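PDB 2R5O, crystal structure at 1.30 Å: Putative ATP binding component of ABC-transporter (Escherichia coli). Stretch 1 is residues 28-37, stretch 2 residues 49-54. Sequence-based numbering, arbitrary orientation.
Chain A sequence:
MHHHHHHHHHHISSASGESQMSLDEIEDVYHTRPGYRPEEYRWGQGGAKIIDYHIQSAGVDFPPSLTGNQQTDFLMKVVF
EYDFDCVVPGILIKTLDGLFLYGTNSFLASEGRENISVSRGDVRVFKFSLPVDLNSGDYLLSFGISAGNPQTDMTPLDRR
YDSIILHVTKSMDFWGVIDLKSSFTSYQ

Stretch 1 (28-37) DVYHTRPGYR
Stretch 2 (49-54) KIIDYH

Residues 49-54 form an extended strand, and residues 28-37 lie against it as a loop with a 3-10 segment at 30-32 and a type II turn from Arg33 to Tyr36. Register is set by two CA approaches: Asp28 CA lies 4.1 Å from Ile51 CA. Tyr30 CA lies 4.2 Å from Asp52 CA. Near it, Val29 N donates to Ile51 O (2.9 Å, 132° at hydrogen); Ile51 has phi/psi -103/-10, unlike its extended neighbours.

Tyr53, with 128 Å² covered, is the centre. Its chi1 is p (71°) and chi2 94°; CA-to-CB points sideways, but the ring end comes nearer to the loop, where Tyr53 OH donates to Pro34 O at 2.7 Å. Tyr36 N also lies 3.1 Å from Tyr53 OH, but its angle is poor; that amide closes the turn on Arg33 O (3.2 Å). Gly35, at phi/psi 87/-6, adopts angles that call for glycine.

Tyr30 (91 Å²; chi1 t, chi2 108°) presents a ring face to the Tyr53 edge: centroids 4.6 Å apart, planes at 59°, CE1 of Tyr30 3.6 Å from CD2 of Tyr53. Tyr30 CE1 also packs 3.7 Å from Ile50 CG2.

Arg33 (m, m, t) lays CG over a face of Tyr53, while its guanidinium edge meets Asp52 (chi1 t, chi2 0°) in a two-pronged salt bridge: NE to OD1 and NH2 to OD2, both 2.8 Å, at 179° and 166°.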

# COMPACT_ATOMS: atom_id res chain seq x y z
N ASP A 28 16.44 6.96 -28.78
CA ASP A 28 16.37 6.61 -27.36
C ASP A 28 16.62 7.88 -26.54
O ASP A 28 17.77 8.25 -26.27
CB ASP A 28 17.39 5.48 -27.06
CG ASP A 28 17.27 4.93 -25.67
OD1 ASP A 28 16.62 5.55 -24.81
OD2 ASP A 28 17.86 3.86 -25.43
N VAL A 29 15.53 8.58 -26.21
CA VAL A 29 15.58 9.84 -25.48
C VAL A 29 15.18 9.70 -24.00
O VAL A 29 15.05 10.68 -23.28
CB VAL A 29 14.71 10.92 -26.17
CG1 VAL A 29 15.22 11.16 -27.58
CG2 VAL A 29 13.27 10.55 -26.19
N TYR A 30 15.02 8.46 -23.55
CA TYR A 30 14.62 8.15 -22.17
C TYR A 30 15.46 8.92 -21.15
O TYR A 30 14.93 9.47 -20.18
CB TYR A 30 14.77 6.65 -22.01
CG TYR A 30 14.16 5.96 -20.81
CD1 TYR A 30 13.02 5.16 -20.95
CD2 TYR A 30 14.76 6.02 -19.56
CE1 TYR A 30 12.51 4.46 -19.89
CE2 TYR A 30 14.24 5.32 -18.48
CZ TYR A 30 13.11 4.52 -18.66
OH TYR A 30 12.61 3.78 -17.61
N HIS A 31 16.77 8.94 -21.38
CA HIS A 31 17.72 9.52 -20.45
C HIS A 31 17.57 11.04 -20.33
O HIS A 31 18.15 11.64 -19.41
CB HIS A 31 19.15 9.17 -20.87
CG HIS A 31 19.62 9.89 -22.09
ND1 HIS A 31 19.40 9.46 -23.38
CD2 HIS A 31 20.29 11.06 -22.19
CE1 HIS A 31 19.93 10.33 -24.22
NE2 HIS A 31 20.48 11.31 -23.52
N THR A 32 16.80 11.68 -21.23
CA THR A 32 16.64 13.14 -21.20
C THR A 32 15.46 13.62 -20.36
O THR A 32 15.28 14.83 -20.23
CB THR A 32 16.44 13.72 -22.61
OG1 THR A 32 15.13 13.38 -23.11
CG2 THR A 32 17.53 13.24 -23.59
N ARG A 33 14.65 12.71 -19.85
CA ARG A 33 13.37 13.09 -19.24
C ARG A 33 13.48 13.41 -17.74
O ARG A 33 14.40 12.96 -17.07
CB ARG A 33 12.33 11.97 -19.43
CG ARG A 33 12.02 11.65 -20.88
CD ARG A 33 11.64 12.89 -21.67
NE ARG A 33 11.23 12.52 -23.01
CZ ARG A 33 11.01 13.38 -23.99
NH1 ARG A 33 11.17 14.69 -23.79
NH2 ARG A 33 10.63 12.95 -25.17
N PRO A 34 12.55 14.19 -17.22
CA PRO A 34 12.56 14.49 -15.81
C PRO A 34 12.47 13.22 -14.96
O PRO A 34 11.67 12.34 -15.23
CB PRO A 34 11.30 15.36 -15.63
CG PRO A 34 11.11 16.01 -16.94
CD PRO A 34 11.45 14.89 -17.91
N GLY A 35 13.29 13.17 -13.92
CA GLY A 35 13.34 12.04 -13.01
C GLY A 35 14.26 10.92 -13.45
O GLY A 35 14.46 9.98 -12.68
N TYR A 36 14.85 10.99 -14.64
CA TYR A 36 15.73 9.91 -15.07
C TYR A 36 16.92 9.79 -14.13
O TYR A 36 17.51 10.79 -13.72
CB TYR A 36 16.23 10.15 -16.49
CG TYR A 36 17.27 9.13 -16.88
CD1 TYR A 36 16.90 7.84 -17.21
CD2 TYR A 36 18.62 9.46 -16.92
CE1 TYR A 36 17.84 6.87 -17.51
CE2 TYR A 36 19.58 8.52 -17.24
CZ TYR A 36 19.18 7.22 -17.53
OH TYR A 36 20.15 6.29 -17.83
N ARG A 37 17.28 8.56 -13.81
CA ARG A 37 18.43 8.28 -12.96
C ARG A 37 19.60 7.74 -13.77
O ARG A 37 19.50 6.62 -14.29
CB ARG A 37 18.05 7.23 -11.92
CG ARG A 37 16.96 7.65 -10.99
CD ARG A 37 16.70 6.61 -9.93
NE ARG A 37 17.72 6.64 -8.89
CZ ARG A 37 18.54 5.65 -8.57
NH1 ARG A 37 18.54 4.50 -9.22
NH2 ARG A 37 19.40 5.85 -7.56
N LYS A 49 13.57 -1.97 -27.60
CA LYS A 49 14.18 -0.92 -26.78
C LYS A 49 13.09 -0.03 -26.23
O LYS A 49 12.27 0.48 -27.00
CB LYS A 49 15.16 -0.05 -27.58
CG LYS A 49 16.44 -0.77 -27.92
CD LYS A 49 17.31 0.09 -28.79
CE LYS A 49 18.07 1.10 -28.02
NZ LYS A 49 19.17 1.66 -28.92
N ILE A 50 13.14 0.22 -24.92
CA ILE A 50 12.29 1.23 -24.31
C ILE A 50 13.00 2.56 -24.55
O ILE A 50 14.06 2.81 -23.99
CB ILE A 50 12.06 1.01 -22.83
CG1 ILE A 50 11.56 -0.41 -22.58
CG2 ILE A 50 11.11 2.05 -22.31
CD1 ILE A 50 11.46 -0.76 -21.12
N ILE A 51 12.45 3.38 -25.44
CA ILE A 51 13.14 4.58 -25.94
C ILE A 51 12.65 5.90 -25.32
O ILE A 51 13.27 6.92 -25.52
CB ILE A 51 13.09 4.64 -27.48
CG1 ILE A 51 11.66 4.45 -28.01
CG2 ILE A 51 14.03 3.60 -28.07
CD1 ILE A 51 11.55 4.78 -29.50
N ASP A 52 11.54 5.85 -24.59
CA ASP A 52 11.03 7.07 -23.97
C ASP A 52 10.04 6.69 -22.88
O ASP A 52 9.56 5.54 -22.84
CB ASP A 52 10.37 7.99 -25.01
CG ASP A 52 10.36 9.47 -24.62
OD1 ASP A 52 10.85 9.84 -23.55
OD2 ASP A 52 9.87 10.26 -25.45
N TYR A 53 9.76 7.63 -21.99
CA TYR A 53 8.67 7.48 -21.02
C TYR A 53 8.02 8.82 -20.77
O TYR A 53 8.57 9.88 -21.11
CB TYR A 53 9.17 6.87 -19.71
CG TYR A 53 10.05 7.75 -18.85
CD1 TYR A 53 9.54 8.54 -17.81
CD2 TYR A 53 11.41 7.79 -19.05
CE1 TYR A 53 10.35 9.32 -17.03
CE2 TYR A 53 12.25 8.56 -18.24
CZ TYR A 53 11.70 9.32 -17.24
OH TYR A 53 12.56 10.09 -16.46
N HIS A 54 6.86 8.75 -20.15
CA HIS A 54 6.13 9.94 -19.76
C HIS A 54 5.39 9.65 -18.47
O HIS A 54 4.91 8.54 -18.26
CB HIS A 54 5.12 10.34 -20.85
CG HIS A 54 4.58 11.72 -20.70
ND1 HIS A 54 5.27 12.83 -21.15
CD2 HIS A 54 3.43 12.18 -20.16
CE1 HIS A 54 4.56 13.91 -20.90
NE2 HIS A 54 3.45 13.55 -20.28